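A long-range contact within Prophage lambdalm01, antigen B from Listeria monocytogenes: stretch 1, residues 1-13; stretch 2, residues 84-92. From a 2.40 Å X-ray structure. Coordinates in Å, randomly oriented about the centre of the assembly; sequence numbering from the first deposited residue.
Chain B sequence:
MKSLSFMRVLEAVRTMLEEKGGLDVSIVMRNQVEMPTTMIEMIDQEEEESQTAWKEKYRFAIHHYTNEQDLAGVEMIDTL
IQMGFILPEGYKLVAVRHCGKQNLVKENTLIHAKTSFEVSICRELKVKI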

# COMPACT_ATOMS: atom_id res chain seq x y z
N MET B 1 -29.16 -13.03 -15.74
CA MET B 1 -27.85 -12.53 -16.14
C MET B 1 -27.50 -11.16 -15.52
O MET B 1 -26.64 -10.45 -16.03
CB MET B 1 -27.72 -12.50 -17.67
CG MET B 1 -28.86 -11.80 -18.40
SD MET B 1 -28.78 -11.97 -20.20
CE MET B 1 -29.36 -13.65 -20.44
N LYS B 2 -28.17 -10.81 -14.42
CA LYS B 2 -27.75 -9.68 -13.59
C LYS B 2 -26.68 -10.12 -12.60
O LYS B 2 -26.74 -11.22 -12.06
CB LYS B 2 -28.94 -9.09 -12.82
N SER B 3 -25.68 -9.28 -12.35
CA SER B 3 -24.66 -9.61 -11.36
C SER B 3 -25.23 -9.74 -9.95
O SER B 3 -25.90 -8.84 -9.45
CB SER B 3 -23.52 -8.60 -11.37
OG SER B 3 -22.50 -9.00 -10.47
N LEU B 4 -24.93 -10.85 -9.29
CA LEU B 4 -25.44 -11.12 -7.96
C LEU B 4 -24.84 -10.20 -6.90
O LEU B 4 -23.62 -10.01 -6.84
CB LEU B 4 -25.18 -12.58 -7.59
CG LEU B 4 -26.09 -13.27 -6.59
CD1 LEU B 4 -27.57 -13.08 -6.95
CD2 LEU B 4 -25.74 -14.75 -6.51
N SER B 5 -25.70 -9.61 -6.07
CA SER B 5 -25.29 -8.77 -4.94
C SER B 5 -24.55 -9.59 -3.88
O SER B 5 -24.85 -10.76 -3.66
CB SER B 5 -26.52 -8.10 -4.31
OG SER B 5 -26.21 -7.53 -3.04
N PHE B 6 -23.59 -8.96 -3.21
CA PHE B 6 -22.82 -9.65 -2.18
C PHE B 6 -23.72 -10.27 -1.10
O PHE B 6 -23.46 -11.38 -0.64
CB PHE B 6 -21.75 -8.73 -1.56
CG PHE B 6 -22.32 -7.66 -0.65
CD1 PHE B 6 -22.71 -6.42 -1.16
CD2 PHE B 6 -22.43 -7.89 0.72
CE1 PHE B 6 -23.21 -5.43 -0.32
CE2 PHE B 6 -22.93 -6.91 1.56
CZ PHE B 6 -23.32 -5.68 1.04
N MET B 7 -24.77 -9.56 -0.72
CA MET B 7 -25.65 -10.01 0.36
C MET B 7 -26.33 -11.33 0.05
O MET B 7 -26.51 -12.16 0.93
CB MET B 7 -26.71 -8.96 0.67
CG MET B 7 -26.28 -7.93 1.69
SD MET B 7 -27.70 -7.12 2.41
CE MET B 7 -28.55 -8.52 3.13
N ARG B 8 -26.72 -11.51 -1.20
CA ARG B 8 -27.26 -12.77 -1.68
C ARG B 8 -26.24 -13.89 -1.45
O ARG B 8 -26.60 -15.01 -1.06
CB ARG B 8 -27.58 -12.66 -3.16
CG ARG B 8 -28.89 -13.29 -3.56
CD ARG B 8 -30.06 -12.54 -2.97
NE ARG B 8 -31.02 -12.18 -4.01
CZ ARG B 8 -31.80 -13.05 -4.64
NH1 ARG B 8 -31.73 -14.34 -4.34
NH2 ARG B 8 -32.64 -12.64 -5.58
N VAL B 9 -24.97 -13.59 -1.70
CA VAL B 9 -23.90 -14.57 -1.48
C VAL B 9 -23.68 -14.82 0.03
O VAL B 9 -23.56 -15.97 0.45
CB VAL B 9 -22.58 -14.16 -2.18
CG1 VAL B 9 -21.47 -15.14 -1.84
CG2 VAL B 9 -22.78 -14.08 -3.69
N LEU B 10 -23.65 -13.75 0.82
CA LEU B 10 -23.69 -13.85 2.27
C LEU B 10 -24.79 -14.80 2.74
O LEU B 10 -24.53 -15.76 3.48
CB LEU B 10 -23.88 -12.49 2.92
CG LEU B 10 -22.64 -11.57 2.96
CD1 LEU B 10 -22.95 -10.26 3.68
CD2 LEU B 10 -21.45 -12.26 3.60
N GLU B 11 -26.02 -14.53 2.32
CA GLU B 11 -27.15 -15.36 2.70
C GLU B 11 -27.00 -16.82 2.28
O GLU B 11 -27.33 -17.72 3.05
CB GLU B 11 -28.46 -14.78 2.17
CG GLU B 11 -29.15 -13.87 3.17
CD GLU B 11 -29.33 -14.51 4.54
OE1 GLU B 11 -29.31 -15.76 4.64
OE2 GLU B 11 -29.48 -13.76 5.53
N ALA B 12 -26.51 -17.05 1.07
CA ALA B 12 -26.35 -18.41 0.57
C ALA B 12 -25.44 -19.20 1.53
O ALA B 12 -25.75 -20.32 1.88
CB ALA B 12 -25.78 -18.42 -0.87
N VAL B 13 -24.34 -18.58 1.95
CA VAL B 13 -23.38 -19.22 2.83
C VAL B 13 -23.92 -19.41 4.25
O VAL B 13 -23.79 -20.49 4.83
CB VAL B 13 -22.05 -18.42 2.88
CG1 VAL B 13 -21.01 -19.11 3.78
CG2 VAL B 13 -21.51 -18.23 1.48
N GLY B 84 -19.49 -26.14 -0.90
CA GLY B 84 -20.37 -25.35 -1.73
C GLY B 84 -21.66 -24.95 -1.04
O GLY B 84 -21.94 -25.35 0.08
N PHE B 85 -22.43 -24.13 -1.74
CA PHE B 85 -23.71 -23.63 -1.26
C PHE B 85 -24.57 -23.34 -2.48
O PHE B 85 -24.04 -22.97 -3.53
CB PHE B 85 -23.49 -22.36 -0.42
CG PHE B 85 -22.42 -21.44 -0.95
CD1 PHE B 85 -21.09 -21.62 -0.60
CD2 PHE B 85 -22.75 -20.40 -1.82
CE1 PHE B 85 -20.10 -20.77 -1.08
CE2 PHE B 85 -21.76 -19.55 -2.31
CZ PHE B 85 -20.43 -19.74 -1.94
N ILE B 86 -25.88 -23.53 -2.36
CA ILE B 86 -26.77 -23.33 -3.51
C ILE B 86 -26.99 -21.85 -3.81
O ILE B 86 -27.03 -21.01 -2.90
CB ILE B 86 -28.14 -24.04 -3.33
CG1 ILE B 86 -28.80 -23.64 -2.01
CG2 ILE B 86 -27.97 -25.56 -3.40
CD1 ILE B 86 -29.51 -22.29 -2.03
N LEU B 87 -27.12 -21.53 -5.09
CA LEU B 87 -27.36 -20.17 -5.56
C LEU B 87 -28.62 -20.13 -6.41
O LEU B 87 -29.09 -21.17 -6.88
CB LEU B 87 -26.17 -19.68 -6.39
CG LEU B 87 -24.85 -19.52 -5.64
CD1 LEU B 87 -23.69 -19.27 -6.61
CD2 LEU B 87 -24.95 -18.40 -4.60
N PRO B 88 -29.18 -18.93 -6.61
CA PRO B 88 -30.38 -18.77 -7.44
C PRO B 88 -30.17 -19.29 -8.85
O PRO B 88 -29.05 -19.27 -9.36
CB PRO B 88 -30.57 -17.24 -7.48
CG PRO B 88 -29.91 -16.75 -6.23
CD PRO B 88 -28.74 -17.66 -6.02
N GLU B 89 -31.24 -19.77 -9.47
CA GLU B 89 -31.20 -20.24 -10.85
C GLU B 89 -30.41 -19.27 -11.72
O GLU B 89 -30.54 -18.05 -11.60
CB GLU B 89 -32.61 -20.42 -11.40
CG GLU B 89 -33.53 -21.26 -10.53
CD GLU B 89 -33.17 -22.74 -10.54
OE1 GLU B 89 -32.51 -23.19 -11.50
OE2 GLU B 89 -33.54 -23.45 -9.58
N GLY B 90 -29.58 -19.82 -12.61
CA GLY B 90 -28.78 -19.00 -13.49
C GLY B 90 -27.35 -18.77 -13.02
O GLY B 90 -26.49 -18.45 -13.83
N TYR B 91 -27.11 -18.94 -11.72
CA TYR B 91 -25.77 -18.76 -11.16
C TYR B 91 -25.17 -20.09 -10.72
O TYR B 91 -25.79 -20.85 -9.99
CB TYR B 91 -25.79 -17.77 -9.99
CG TYR B 91 -26.43 -16.46 -10.36
CD1 TYR B 91 -27.80 -16.28 -10.25
CD2 TYR B 91 -25.67 -15.40 -10.84
CE1 TYR B 91 -28.40 -15.08 -10.60
CE2 TYR B 91 -26.25 -14.20 -11.20
CZ TYR B 91 -27.62 -14.05 -11.08
OH TYR B 91 -28.22 -12.86 -11.43
N LYS B 92 -23.95 -20.35 -11.18
CA LYS B 92 -23.25 -21.58 -10.84
C LYS B 92 -21.99 -21.30 -10.04
O LYS B 92 -21.10 -20.56 -10.48
CB LYS B 92 -22.93 -22.39 -12.10

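What does the extended start of stretch 1 meet? Its partner is Tyr91, which points its side chain toward it and, as a residue, loses more area to the contact than any other in stretch 2. Lys2 O lies at the edge of the ring, near its plane, but its 2.3 Å separation from Tyr91 OH is too short for a sound contact, so nothing should be built on it. The Lys2 side chain is not modelled beyond CB.

How does Leu4 serve several neighbours at once? It points toward stretch 2 and sits over one face of the Tyr91 ring, with Leu4 CB 4.1 Å from Tyr91 CE2. Farther out, Leu4 CD2 lies 4.2 Å from both Leu87 CD2 and Pro88 CD. A branched, wholly apolar side chain suits this buried position. The type II turn from Pro88 to Tyr91, with a hydrogen bond from Tyr91 N to Pro88 O, links two of these partners.

What changes once the helix begins? Ser5 caps it through a weak bond from Met7 N to Ser5 OG, and Ser5, Phe6 and Met7 make no contact with stretch 2. Arg8 then returns to it: Arg8 NH1 packs 3.6 Å from Pro88 CG, while its NE is hydrogen-bonded elsewhere in the structure.

Which helical residues hold Phe85? Val9, Ala12 and Val13 all do. Val9 CG1 approaches Phe85 CE2 at 4.4 Å. One turn later, the small Ala12 points toward stretch 2 and lets the backbones come close: Ala12 CB is 3.5 Å from Ile86 O, 3.7 Å from Phe85 CD2 and 3.8 Å from Leu87 CD2. Val13 CG2 sits over one face of the Phe85 ring, 3.8 Å from its centroid and almost on the ring normal, a CH-pi contact. With no hydrogen bond crossing between the modelled atoms, apolar packing dominates.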